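Local coordinates for endoglucanase A (Clostridium longisporum, PDB 6Q1I), which hydrolyses internal beta-1,4-glucosidic linkages in cellulose, lichenan and cereal beta-glucans through its family 5 glycoside hydrolase domain, at residues F155-Q160 against A186-S191; N53-K58 against V93-E98; K63-G68 against A105-V110; S261-L266 against V304-K309; K70-P75 against D101-D106. All coordinates share one frame; numbering follows the deposited sequence. Where two conformers were deposited one is given.

Interaction 1 (F155-Q160 against A186-S191). Unlike the reference sequence in segment 155-160: Gln160 (reference Glu).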
# COMPACT_ATOMS: atom_id res chain seq x y z
N PHE A 155 -0.31 -7.48 -7.68
CA PHE A 155 -1.18 -7.82 -6.56
C PHE A 155 -0.40 -7.67 -5.25
O PHE A 155 0.81 -7.91 -5.22
CB PHE A 155 -1.69 -9.27 -6.65
CG PHE A 155 -2.62 -9.55 -7.80
CD1 PHE A 155 -3.38 -8.56 -8.40
CD2 PHE A 155 -2.77 -10.85 -8.26
CE1 PHE A 155 -4.24 -8.86 -9.45
CE2 PHE A 155 -3.64 -11.15 -9.28
CZ PHE A 155 -4.37 -10.16 -9.89
N GLU A 156 -1.10 -7.29 -4.18
CA GLU A 156 -0.53 -7.20 -2.84
C GLU A 156 -1.44 -7.98 -1.90
O GLU A 156 -2.61 -7.63 -1.74
CB GLU A 156 -0.39 -5.73 -2.42
CG GLU A 156 0.00 -5.52 -0.97
CD GLU A 156 -0.11 -4.07 -0.52
OE1 GLU A 156 0.39 -3.19 -1.24
OE2 GLU A 156 -0.74 -3.82 0.53
N THR A 157 -0.91 -9.05 -1.28
CA THR A 157 -1.77 -10.04 -0.63
C THR A 157 -2.59 -9.45 0.52
O THR A 157 -3.79 -9.71 0.64
CB THR A 157 -0.91 -11.19 -0.09
OG1 THR A 157 0.12 -10.65 0.75
CG2 THR A 157 -0.30 -12.02 -1.23
N LEU A 158 -1.93 -8.70 1.39
CA LEU A 158 -2.48 -8.16 2.63
C LEU A 158 -1.84 -6.80 2.86
O LEU A 158 -0.78 -6.50 2.29
CB LEU A 158 -2.16 -9.07 3.82
CG LEU A 158 -2.78 -10.47 3.82
CD1 LEU A 158 -2.15 -11.32 4.90
CD2 LEU A 158 -4.28 -10.39 4.00
N ASN A 159 -2.46 -6.00 3.73
CA ASN A 159 -2.03 -4.63 3.99
C ASN A 159 -1.10 -4.54 5.20
O ASN A 159 0.12 -4.53 5.04
CB ASN A 159 -3.26 -3.74 4.16
CG ASN A 159 -2.91 -2.33 4.48
OD1 ASN A 159 -1.97 -1.77 3.90
ND2 ASN A 159 -3.66 -1.73 5.39
N GLN A 160 -1.67 -4.45 6.40
CA GLN A 160 -0.91 -4.35 7.64
C GLN A 160 -1.38 -5.43 8.61
O GLN A 160 -1.84 -5.14 9.72
CB GLN A 160 -1.06 -2.96 8.25
CG GLN A 160 -0.46 -1.86 7.38
CD GLN A 160 -0.51 -0.49 8.02
OE1 GLN A 160 -1.21 -0.26 9.00
NE2 GLN A 160 0.22 0.42 7.45
N ALA A 186 1.54 -16.76 2.02
CA ALA A 186 1.83 -17.90 1.15
C ALA A 186 0.55 -18.51 0.59
O ALA A 186 0.51 -18.93 -0.57
CB ALA A 186 2.64 -18.95 1.91
N ALA A 187 -0.50 -18.56 1.42
CA ALA A 187 -1.78 -19.11 0.97
C ALA A 187 -2.41 -18.23 -0.10
O ALA A 187 -2.94 -18.74 -1.09
CB ALA A 187 -2.73 -19.27 2.15
N ALA A 188 -2.36 -16.91 0.09
CA ALA A 188 -2.87 -16.00 -0.93
C ALA A 188 -2.09 -16.14 -2.23
O ALA A 188 -2.68 -16.19 -3.31
CB ALA A 188 -2.79 -14.57 -0.41
N LEU A 189 -0.76 -16.22 -2.13
CA LEU A 189 0.06 -16.39 -3.33
C LEU A 189 -0.28 -17.69 -4.05
O LEU A 189 -0.36 -17.72 -5.28
CB LEU A 189 1.54 -16.36 -2.94
CG LEU A 189 2.55 -16.55 -4.07
CD1 LEU A 189 2.47 -15.43 -5.08
CD2 LEU A 189 3.94 -16.67 -3.49
N GLU A 190 -0.45 -18.78 -3.31
CA GLU A 190 -0.77 -20.05 -3.95
C GLU A 190 -2.07 -19.95 -4.73
O GLU A 190 -2.18 -20.45 -5.85
CB GLU A 190 -0.87 -21.16 -2.89
CG GLU A 190 -0.84 -22.58 -3.44
CD GLU A 190 -2.18 -23.11 -3.92
OE1 GLU A 190 -3.25 -22.59 -3.52
OE2 GLU A 190 -2.15 -24.09 -4.70
N SER A 191 -3.07 -19.27 -4.15
CA SER A 191 -4.35 -19.09 -4.83
C SER A 191 -4.20 -18.24 -6.09
O SER A 191 -4.83 -18.53 -7.11
CB SER A 191 -5.37 -18.50 -3.87
OG SER A 191 -5.65 -19.41 -2.82
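The carbonyl oxygen of Thr157, the residue that meets Ala188 here, is held by two groups at once, the hydroxyl OG1 of Thr114 and the indole NE1 of Trp139. The chain is thus fixed just past strand 153-156, and the Thr157 side chain is presented to helix 175-194. Its methyl does the touching: Thr157 CG2 lies 3.7 Å from Ala188 CB, and Thr157 CB follows at 3.9 Å from the same methyl. The rotation about the first side-chain bond (chi1 54°) explains this division of labour, because it sets CG2 opposite the carbonyl carbon and leaves OG1 to hydrogen-bond Asn185 OD1, three residues before Ala188 on the same helix. One threonine therefore serves the helix twice, with an apolar branch and a polar one. Small side chains let the backbones come close, the CA atoms of Thr157 and Ala188 being 6.1 Å apart. The indole of Trp139, from helix 128-145, also touches Ala188. The contact itself is strand-end to helix packing of the (beta/alpha)8 barrel, away from the active site. The same chain runs on to Asn159 and Gln160, the latter replacing the probable proton-donor glutamate of the Asn-Glu pair characteristic of family 5 enzymes.

Interaction 2 (N53-K58 against V93-E98)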
# COMPACT_ATOMS: atom_id res chain seq x y z
N ASN A 53 -14.94 10.89 0.89
CA ASN A 53 -14.31 11.27 -0.37
C ASN A 53 -15.31 11.19 -1.52
O ASN A 53 -16.26 10.41 -1.47
CB ASN A 53 -13.09 10.39 -0.63
CG ASN A 53 -11.90 10.84 0.19
OD1 ASN A 53 -11.78 12.03 0.49
ND2 ASN A 53 -11.06 9.92 0.59
N PRO A 54 -15.13 12.03 -2.54
CA PRO A 54 -16.04 12.01 -3.69
C PRO A 54 -15.76 10.80 -4.57
O PRO A 54 -14.70 10.19 -4.52
CB PRO A 54 -15.71 13.31 -4.42
CG PRO A 54 -14.25 13.52 -4.13
CD PRO A 54 -14.05 13.03 -2.71
N VAL A 55 -16.75 10.45 -5.39
CA VAL A 55 -16.57 9.30 -6.28
C VAL A 55 -15.40 9.55 -7.23
O VAL A 55 -15.23 10.64 -7.78
CB VAL A 55 -17.89 8.97 -7.00
CG1 VAL A 55 -18.29 10.08 -7.91
CG2 VAL A 55 -17.79 7.65 -7.76
N THR A 56 -14.56 8.52 -7.39
CA THR A 56 -13.33 8.67 -8.17
C THR A 56 -13.64 8.83 -9.65
O THR A 56 -14.49 8.11 -10.20
CB THR A 56 -12.44 7.44 -7.96
OG1 THR A 56 -12.28 7.18 -6.56
CG2 THR A 56 -11.07 7.64 -8.57
N THR A 57 -12.94 9.75 -10.31
CA THR A 57 -13.08 9.95 -11.75
C THR A 57 -11.73 9.73 -12.44
O THR A 57 -10.66 9.81 -11.82
CB THR A 57 -13.55 11.37 -12.07
OG1 THR A 57 -12.53 12.26 -11.66
CG2 THR A 57 -14.87 11.69 -11.37
N LYS A 58 -11.79 9.48 -13.74
CA LYS A 58 -10.55 9.34 -14.49
C LYS A 58 -9.75 10.64 -14.47
O LYS A 58 -8.52 10.61 -14.48
CB LYS A 58 -10.81 8.86 -15.92
CG LYS A 58 -9.51 8.49 -16.64
CD LYS A 58 -9.74 7.78 -17.95
CE LYS A 58 -8.43 7.40 -18.62
NZ LYS A 58 -7.63 8.58 -19.05
N VAL A 93 -16.85 -5.82 -7.80
CA VAL A 93 -15.73 -6.16 -8.66
C VAL A 93 -15.70 -5.24 -9.88
O VAL A 93 -14.63 -4.77 -10.29
CB VAL A 93 -15.78 -7.65 -9.06
CG1 VAL A 93 -14.69 -7.98 -10.07
CG2 VAL A 93 -15.66 -8.52 -7.83
N LYS A 94 -16.86 -4.99 -10.48
CA LYS A 94 -16.92 -4.13 -11.66
C LYS A 94 -16.43 -2.71 -11.36
O LYS A 94 -15.75 -2.09 -12.19
CB LYS A 94 -18.36 -4.10 -12.18
CG LYS A 94 -18.58 -3.32 -13.46
CD LYS A 94 -20.02 -3.50 -13.97
CE LYS A 94 -20.17 -2.90 -15.37
NZ LYS A 94 -21.17 -3.64 -16.18
N ARG A 95 -16.75 -2.17 -10.18
CA ARG A 95 -16.30 -0.82 -9.84
C ARG A 95 -14.80 -0.79 -9.58
O ARG A 95 -14.10 0.12 -10.05
CB ARG A 95 -17.08 -0.28 -8.64
CG ARG A 95 -16.62 1.11 -8.20
CD ARG A 95 -16.82 2.16 -9.28
NE ARG A 95 -16.25 3.44 -8.86
CZ ARG A 95 -15.88 4.41 -9.68
NH1 ARG A 95 -16.05 4.31 -10.99
NH2 ARG A 95 -15.34 5.51 -9.17
N VAL A 96 -14.27 -1.77 -8.85
CA VAL A 96 -12.83 -1.84 -8.65
C VAL A 96 -12.13 -1.91 -10.00
O VAL A 96 -11.14 -1.21 -10.25
CB VAL A 96 -12.45 -3.03 -7.75
CG1 VAL A 96 -10.94 -3.14 -7.62
CG2 VAL A 96 -13.09 -2.92 -6.35
N LYS A 97 -12.65 -2.75 -10.90
CA LYS A 97 -12.04 -2.90 -12.23
C LYS A 97 -12.06 -1.58 -13.00
O LYS A 97 -11.09 -1.26 -13.70
CB LYS A 97 -12.77 -3.99 -13.01
CG LYS A 97 -12.23 -4.19 -14.41
CD LYS A 97 -12.78 -5.44 -15.07
CE LYS A 97 -12.07 -6.68 -14.56
NZ LYS A 97 -12.44 -7.90 -15.34
N GLU A 98 -13.15 -0.81 -12.91
CA GLU A 98 -13.19 0.46 -13.62
C GLU A 98 -12.11 1.42 -13.12
O GLU A 98 -11.46 2.11 -13.92
CB GLU A 98 -14.59 1.08 -13.53
CG GLU A 98 -14.76 2.40 -14.32
CD GLU A 98 -14.94 2.24 -15.84
OE1 GLU A 98 -14.86 1.12 -16.37
OE2 GLU A 98 -15.18 3.27 -16.52
O HOH W 1 -16.43 7.22 -12.02
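The backbone is extended through Val55 and Thr56, turning the Thr56 carbonyl toward Arg95 on the helix 90-105. Arg95 reaches it from the side of that helix, its chain bent at the second torsion (chi2 62°) after an initial fully extended step. Arg95 NH2 donates to Thr56 O at 2.9 Å with an N-H...O angle of 155°. The oxygen lies almost in the guanidinium plane, while the donor sits somewhat tilted from the carbonyl plane. A water closes a ring on the same two groups: it donates to Thr56 O at 2.8 Å and accepts from Arg95 NH1 at 3.1 Å. Carbon atoms line the approach, Val55 CG2 coming obliquely to Arg95 NH2 at 3.5 Å and Thr56 CB lying 3.7 Å from the same nitrogen. Rotation of the guanidinium is further restrained by Glu48, whose OE1 forms a salt bridge with Arg95 NE and whose OE2 hydrogen-bonds Thr56 OG1. That carboxylate probably stabilises the arginine's charge. The loop thus passes from helix 44-48, which packs on Val55 and Arg95 through Ile45, to helix 58-67, whose N-cap is Thr57, with a weak bond from its OG1 to Met60 N, and helix 90-105 is tied alongside.

Interaction 3 (K63-G68 against A105-V110)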
# COMPACT_ATOMS: atom_id res chain seq x y z
N LYS A 63 -4.68 13.54 -13.39
CA LYS A 63 -3.89 14.56 -12.70
C LYS A 63 -2.66 13.95 -12.04
O LYS A 63 -1.57 14.53 -12.10
CB LYS A 63 -4.78 15.25 -11.67
CG LYS A 63 -4.16 16.45 -11.01
CD LYS A 63 -4.35 17.71 -11.83
CE LYS A 63 -3.65 18.87 -11.16
NZ LYS A 63 -4.02 20.16 -11.76
N ILE A 64 -2.81 12.79 -11.41
CA ILE A 64 -1.69 12.10 -10.77
C ILE A 64 -0.66 11.67 -11.81
O ILE A 64 0.55 11.91 -11.65
CB ILE A 64 -2.23 10.91 -9.95
CG1 ILE A 64 -3.15 11.41 -8.84
CG2 ILE A 64 -1.10 10.05 -9.39
CD1 ILE A 64 -2.52 12.40 -7.89
N LYS A 65 -1.11 11.03 -12.90
CA LYS A 65 -0.19 10.62 -13.96
C LYS A 65 0.54 11.82 -14.55
O LYS A 65 1.76 11.78 -14.75
CB LYS A 65 -0.97 9.89 -15.05
CG LYS A 65 -0.19 9.63 -16.33
CD LYS A 65 0.99 8.71 -16.12
CE LYS A 65 1.78 8.52 -17.41
NZ LYS A 65 2.84 7.49 -17.26
N ASN A 66 -0.18 12.89 -14.85
CA ASN A 66 0.44 14.04 -15.49
C ASN A 66 1.39 14.79 -14.56
O ASN A 66 2.25 15.53 -15.05
CB ASN A 66 -0.63 14.97 -16.05
CG ASN A 66 -1.35 14.36 -17.24
OD1 ASN A 66 -0.78 13.55 -17.97
ND2 ASN A 66 -2.60 14.75 -17.44
N ALA A 67 1.28 14.61 -13.25
CA ALA A 67 2.23 15.22 -12.34
C ALA A 67 3.57 14.50 -12.34
O ALA A 67 4.57 15.09 -11.93
CB ALA A 67 1.66 15.24 -10.92
N GLY A 68 3.61 13.25 -12.79
CA GLY A 68 4.85 12.50 -12.87
C GLY A 68 4.93 11.28 -11.98
O GLY A 68 5.97 10.61 -11.98
N ALA A 105 -5.03 2.40 -18.15
CA ALA A 105 -5.14 3.18 -19.38
C ALA A 105 -4.14 4.33 -19.41
O ALA A 105 -3.62 4.67 -20.48
CB ALA A 105 -6.57 3.74 -19.51
N ASP A 106 -3.85 4.92 -18.25
CA ASP A 106 -2.90 6.03 -18.15
C ASP A 106 -1.45 5.58 -18.07
O ASP A 106 -0.58 6.39 -17.74
CB ASP A 106 -3.26 6.91 -16.95
CG ASP A 106 -4.38 7.88 -17.25
OD1 ASP A 106 -4.94 7.84 -18.37
OD2 ASP A 106 -4.70 8.68 -16.35
N ASP A 107 -1.17 4.31 -18.35
CA ASP A 107 0.20 3.79 -18.40
C ASP A 107 0.87 3.78 -17.03
O ASP A 107 2.09 3.86 -16.93
CB ASP A 107 1.06 4.55 -19.42
CG ASP A 107 2.27 3.76 -19.86
OD1 ASP A 107 2.19 2.52 -19.84
OD2 ASP A 107 3.30 4.39 -20.21
N LEU A 108 0.09 3.64 -15.97
CA LEU A 108 0.61 3.54 -14.61
C LEU A 108 0.80 2.08 -14.22
O LEU A 108 0.08 1.20 -14.69
CB LEU A 108 -0.37 4.19 -13.63
CG LEU A 108 -0.56 5.70 -13.81
CD1 LEU A 108 -1.81 6.17 -13.11
CD2 LEU A 108 0.66 6.46 -13.27
N TYR A 109 1.78 1.84 -13.34
CA TYR A 109 1.77 0.61 -12.55
C TYR A 109 0.66 0.75 -11.51
O TYR A 109 0.41 1.84 -10.99
CB TYR A 109 3.12 0.38 -11.85
CG TYR A 109 4.22 0.15 -12.85
CD1 TYR A 109 4.96 1.20 -13.35
CD2 TYR A 109 4.46 -1.12 -13.35
CE1 TYR A 109 5.92 1.00 -14.33
CE2 TYR A 109 5.42 -1.33 -14.32
CZ TYR A 109 6.15 -0.27 -14.80
OH TYR A 109 7.11 -0.49 -15.78
N VAL A 110 -0.02 -0.36 -11.24
CA VAL A 110 -1.13 -0.38 -10.30
C VAL A 110 -0.87 -1.48 -9.29
O VAL A 110 -0.60 -2.63 -9.67
CB VAL A 110 -2.47 -0.62 -11.02
CG1 VAL A 110 -3.58 -0.81 -10.01
CG2 VAL A 110 -2.76 0.54 -11.95
O HOH W 2 4.02 6.71 -19.55
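The carboxylates of Asp106 and Asp107 are the flat groups met by Lys65, and neither pairs directly with its ammonium. Asp106 turns OD2 to the aliphatic base of the lysine, 4.1 Å from Lys65 CB. Its other oxygen, OD1, forms a salt bridge with Lys58, which also pairs with Asp62 and so probably offsets the closeness of Asp62 and Asp106. Asp107 answers through water: the molecule accepts from Lys65 NZ at 2.7 Å and donates to Asp107 OD2 at a short 2.5 Å, whereas Lys65 NZ and Asp107 OD2 themselves are 4.3 Å apart, beyond a salt bridge. Placing the lysine in this position depends on a chain bent at the second torsion (chi2 64°) and straight thereafter, so that its methylenes run past the carbonyl oxygen of Asp106. The loop they cover is a helix end of a recognised kind. Asp107, with positive phi, is the C-prime residue of a Schellman motif closing helix 90-105, with Leu108 N bonded to Cys103 O and Asp107 N to Ile104 O; Gly68 ends helix 58-67 in the same way before strand 71-74. Against this turn Lys65 CE approaches Asp106 O at 3.2 Å. Deeper in, Lys65 CD rests on Leu108 CD2 at 3.6 Å, the two side chains sliding past each other in opposite directions, and Leu108 continues inward onto Ile72 of the barrel.

Interaction 4 (S261-L266 against V304-K309)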
# COMPACT_ATOMS: atom_id res chain seq x y z
N SER A 261 19.75 9.24 9.53
CA SER A 261 18.82 8.27 10.08
C SER A 261 17.96 7.66 8.98
O SER A 261 17.73 6.44 8.96
CB SER A 261 17.93 8.93 11.13
OG SER A 261 18.71 9.37 12.22
N LEU A 262 17.47 8.49 8.06
CA LEU A 262 16.65 7.95 6.98
C LEU A 262 17.47 7.08 6.05
O LEU A 262 17.01 6.02 5.60
CB LEU A 262 15.94 9.08 6.24
CG LEU A 262 14.92 8.68 5.18
CD1 LEU A 262 13.84 7.76 5.74
CD2 LEU A 262 14.28 9.91 4.57
N ASP A 263 18.71 7.49 5.76
CA ASP A 263 19.57 6.68 4.91
C ASP A 263 19.81 5.30 5.51
O ASP A 263 19.75 4.29 4.80
CB ASP A 263 20.91 7.40 4.67
CG ASP A 263 20.79 8.59 3.74
OD1 ASP A 263 19.86 8.63 2.91
OD2 ASP A 263 21.66 9.48 3.81
N VAL A 264 20.10 5.23 6.81
CA VAL A 264 20.34 3.93 7.45
C VAL A 264 19.09 3.07 7.42
O VAL A 264 19.15 1.85 7.21
CB VAL A 264 20.88 4.14 8.88
CG1 VAL A 264 20.89 2.83 9.65
CG2 VAL A 264 22.29 4.73 8.82
N GLU A 265 17.93 3.69 7.64
CA GLU A 265 16.67 2.95 7.59
C GLU A 265 16.43 2.36 6.19
O GLU A 265 16.11 1.17 6.05
CB GLU A 265 15.53 3.88 8.00
CG GLU A 265 14.14 3.27 7.89
CD GLU A 265 13.03 4.22 8.31
OE1 GLU A 265 13.33 5.29 8.89
OE2 GLU A 265 11.85 3.91 8.02
N LEU A 266 16.60 3.18 5.15
CA LEU A 266 16.38 2.69 3.80
C LEU A 266 17.40 1.63 3.41
O LEU A 266 17.06 0.67 2.71
CB LEU A 266 16.38 3.87 2.81
CG LEU A 266 15.22 4.85 2.99
CD1 LEU A 266 15.45 6.11 2.16
CD2 LEU A 266 13.88 4.18 2.64
N VAL A 304 12.30 10.42 -1.38
CA VAL A 304 12.18 9.83 -2.71
C VAL A 304 13.55 9.66 -3.36
O VAL A 304 13.82 8.63 -3.98
CB VAL A 304 11.22 10.65 -3.59
CG1 VAL A 304 11.20 10.09 -4.99
CG2 VAL A 304 9.81 10.65 -3.01
N THR A 305 14.42 10.66 -3.24
CA THR A 305 15.76 10.54 -3.82
C THR A 305 16.51 9.37 -3.21
O THR A 305 17.08 8.54 -3.93
CB THR A 305 16.56 11.83 -3.61
OG1 THR A 305 15.90 12.95 -4.21
CG2 THR A 305 17.94 11.71 -4.24
N ALA A 306 16.49 9.26 -1.89
CA ALA A 306 17.23 8.21 -1.21
C ALA A 306 16.66 6.83 -1.54
O ALA A 306 17.41 5.87 -1.75
CB ALA A 306 17.18 8.44 0.30
N ALA A 307 15.34 6.72 -1.60
CA ALA A 307 14.74 5.44 -1.93
C ALA A 307 15.03 5.06 -3.38
O ALA A 307 15.40 3.92 -3.67
CB ALA A 307 13.24 5.51 -1.69
N GLN A 308 14.86 6.01 -4.30
CA GLN A 308 15.07 5.71 -5.71
C GLN A 308 16.53 5.41 -6.03
O GLN A 308 16.81 4.56 -6.88
CB GLN A 308 14.49 6.83 -6.56
CG GLN A 308 12.96 6.78 -6.63
CD GLN A 308 12.51 5.61 -7.46
OE1 GLN A 308 12.54 5.67 -8.69
NE2 GLN A 308 12.14 4.51 -6.80
N LYS A 309 17.48 6.07 -5.36
CA LYS A 309 18.89 5.73 -5.52
C LYS A 309 19.16 4.28 -5.15
O LYS A 309 20.12 3.68 -5.65
CB LYS A 309 19.76 6.63 -4.63
CG LYS A 309 20.01 8.02 -5.18
CD LYS A 309 20.90 8.84 -4.25
CE LYS A 309 21.27 10.19 -4.85
NZ LYS A 309 21.94 11.09 -3.87
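Leu266 and Asp263 share a first torsion that swings the rest of the side chain opposite the carbonyl carbon (chi1 -66° and -73°), and in both the result is an approach to Ala306. In Leu266 the second torsion is extended, which carries the CD1 branch straight across to the neighbouring helix. Leu266 CD1 presses on Ala306 CB at 3.4 Å, closer than usual van der Waals contact, a sign of tight local packing. The same branch also lies over the next residue, 3.8 Å from the backbone nitrogen of Ala307 and, more loosely, 4.5 Å from Ala307 CB. At about a right angle to this, seen from Ala306 CB, Asp263 OD1 approaches that methyl at 3.7 Å, so one small side chain receives both a leucine and a carboxylate. The polar end of Asp263 is used by other groups: OD2 hydrogen-bonds the hydroxyl of Tyr302, and OD1 has a long, weak ion pair with Arg310. Alanines on one side and a leucine on the other suit the moderate separation of the helices, whose local axes come within 10.0 Å and cross at -30°, with like N-to-C directions. CA atoms of Leu266 and Ala307 are 6.6 Å apart. Inward, Leu266 also touches Ile282, on the strand 280-285 that lies between the two helices in the chain, and Leu262 packs on Tyr302, Tyr303 and Leu299. Adjacent helices running side by side over the strand that connects them, joined by apolar side chains, are the outer layer of a (beta/alpha)8 barrel.

Interaction 5 (K70-P75 against D101-D106)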
# COMPACT_ATOMS: atom_id res chain seq x y z
N LYS A 70 4.44 7.43 -11.24
CA LYS A 70 4.45 6.30 -12.16
C LYS A 70 3.63 5.11 -11.68
O LYS A 70 3.39 4.19 -12.46
CB LYS A 70 5.89 5.86 -12.47
CG LYS A 70 6.60 6.82 -13.44
CD LYS A 70 7.98 6.31 -13.83
CE LYS A 70 7.90 5.13 -14.78
NZ LYS A 70 9.26 4.63 -15.16
N THR A 71 3.22 5.12 -10.41
CA THR A 71 2.47 4.03 -9.80
C THR A 71 1.30 4.60 -9.02
O THR A 71 1.44 5.63 -8.34
CB THR A 71 3.38 3.26 -8.83
OG1 THR A 71 4.44 2.63 -9.56
CG2 THR A 71 2.64 2.17 -8.08
N ILE A 72 0.15 3.93 -9.08
CA ILE A 72 -0.96 4.19 -8.16
C ILE A 72 -1.27 2.89 -7.42
O ILE A 72 -1.42 1.83 -8.04
CB ILE A 72 -2.20 4.77 -8.87
CG1 ILE A 72 -1.90 6.21 -9.30
CG2 ILE A 72 -3.41 4.71 -7.95
CD1 ILE A 72 -3.07 6.94 -9.92
N ARG A 73 -1.36 2.98 -6.10
CA ARG A 73 -1.87 1.89 -5.28
C ARG A 73 -3.35 2.14 -5.03
O ARG A 73 -3.74 3.27 -4.69
CB ARG A 73 -1.08 1.79 -3.98
CG ARG A 73 -1.51 0.67 -3.02
CD ARG A 73 -0.42 0.42 -2.03
NE ARG A 73 -0.65 -0.53 -0.94
CZ ARG A 73 -1.05 -0.20 0.29
NH1 ARG A 73 -1.43 1.04 0.59
NH2 ARG A 73 -1.07 -1.13 1.24
N ILE A 74 -4.16 1.12 -5.29
CA ILE A 74 -5.61 1.16 -5.10
C ILE A 74 -5.91 0.28 -3.88
O ILE A 74 -6.23 -0.91 -4.02
CB ILE A 74 -6.36 0.68 -6.35
CG1 ILE A 74 -5.94 1.51 -7.57
CG2 ILE A 74 -7.88 0.75 -6.14
CD1 ILE A 74 -6.53 1.02 -8.88
N PRO A 75 -5.81 0.82 -2.67
CA PRO A 75 -6.13 0.01 -1.49
C PRO A 75 -7.62 -0.33 -1.53
O PRO A 75 -8.45 0.53 -1.79
CB PRO A 75 -5.75 0.93 -0.33
CG PRO A 75 -5.92 2.32 -0.88
CD PRO A 75 -5.48 2.21 -2.32
N ASP A 101 -8.87 0.29 -14.36
CA ASP A 101 -8.75 0.63 -15.77
C ASP A 101 -8.38 2.10 -15.99
O ASP A 101 -7.63 2.41 -16.93
CB ASP A 101 -10.04 0.28 -16.53
CG ASP A 101 -10.20 -1.22 -16.79
OD1 ASP A 101 -9.20 -1.96 -16.80
OD2 ASP A 101 -11.35 -1.66 -17.02
N TYR A 102 -8.90 3.02 -15.17
CA TYR A 102 -8.46 4.42 -15.29
C TYR A 102 -6.94 4.49 -15.24
O TYR A 102 -6.31 5.22 -16.01
CB TYR A 102 -9.00 5.29 -14.15
CG TYR A 102 -10.50 5.48 -14.01
CD1 TYR A 102 -11.38 5.27 -15.05
CD2 TYR A 102 -11.02 5.88 -12.79
CE1 TYR A 102 -12.75 5.45 -14.87
CE2 TYR A 102 -12.36 6.07 -12.60
CZ TYR A 102 -13.22 5.85 -13.63
OH TYR A 102 -14.56 6.04 -13.38
N CYS A 103 -6.35 3.76 -14.29
CA CYS A 103 -4.92 3.83 -14.03
C CYS A 103 -4.12 3.10 -15.10
O CYS A 103 -3.12 3.63 -15.59
CB CYS A 103 -4.64 3.21 -12.66
SG CYS A 103 -5.45 4.03 -11.26
N ILE A 104 -4.54 1.88 -15.45
CA ILE A 104 -3.82 1.11 -16.46
C ILE A 104 -3.87 1.83 -17.80
O ILE A 104 -2.87 1.90 -18.52
CB ILE A 104 -4.39 -0.32 -16.57
CG1 ILE A 104 -4.18 -1.11 -15.27
CG2 ILE A 104 -3.78 -1.06 -17.78
CD1 ILE A 104 -2.76 -1.52 -14.97
N ALA A 105 -5.03 2.40 -18.15
CA ALA A 105 -5.14 3.18 -19.38
C ALA A 105 -4.14 4.33 -19.41
O ALA A 105 -3.62 4.67 -20.48
CB ALA A 105 -6.57 3.74 -19.51
N ASP A 106 -3.85 4.92 -18.25
CA ASP A 106 -2.90 6.03 -18.15
C ASP A 106 -1.45 5.58 -18.07
O ASP A 106 -0.58 6.39 -17.74
CB ASP A 106 -3.26 6.91 -16.95
CG ASP A 106 -4.38 7.88 -17.25
OD1 ASP A 106 -4.94 7.84 -18.37
OD2 ASP A 106 -4.70 8.68 -16.35
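Cys103 SG is where this contact is tightest, since Ile72 meets it with several atoms at once. Ile72 CG2 lies 3.9 Å from Cys103 SG and Ile72 CD1 4.0 Å from it, with Ile72 CB behind at 4.1 Å, so the sulfur nestles between the two branches of the isoleucine. The split is set by the first torsion (chi1 -71°), which turns CG1 toward the side of the backbone N and CG2 toward the carbonyl carbon. Ile74, two residues on, adds CD1 at 4.0 Å from the same sulfur; two conformers of this residue were deposited, so that part of the contact is less certain. No hydrogen bond joins the segments, and the interface is purely apolar. The other side of helix 90-105 is quite different. Ala105 is exposed, and the CB of Asp101 points away from the strand, its OD1 hydrogen-bonded to the hydroxyl of Tyr149. Arg73, between the two isoleucines, likewise turns from the helix, its guanidinium meeting Glu156, Asn159 and Gln284 within the barrel. Strand 71-74 and helix 90-105 thus form the first two elements of a beta-alpha-beta unit completed by strand 109-113, whose Val110 packs on both Ile74 and Cys103, while Ile61 and Ile64 of helix 58-67 close in on Cys103 and Ile72 respectively.

Interactions 2, 3 and 5 are interleaved in the first half of the chain, drawing on helix 58-67, strand 71-74, helix 90-105 and strand 109-113. Interactions 3 and 5 are nearly one site, their centres about 6 Å apart and Ala105 and Asp106 shared, while interaction 2 lies about 11 Å from interaction 5 on the same helix. Interaction 1 follows, about 19 Å from interaction 5 yet joined to it by the Glu156-Arg73 salt bridge between two strands of the same barrel sheet. Last comes interaction 4, about 33 Å from interaction 2 and across the chain's centre. Together they sample strand-to-helix, helix-to-helix and loop contacts around one eight-stranded barrel bearing the catalytic site.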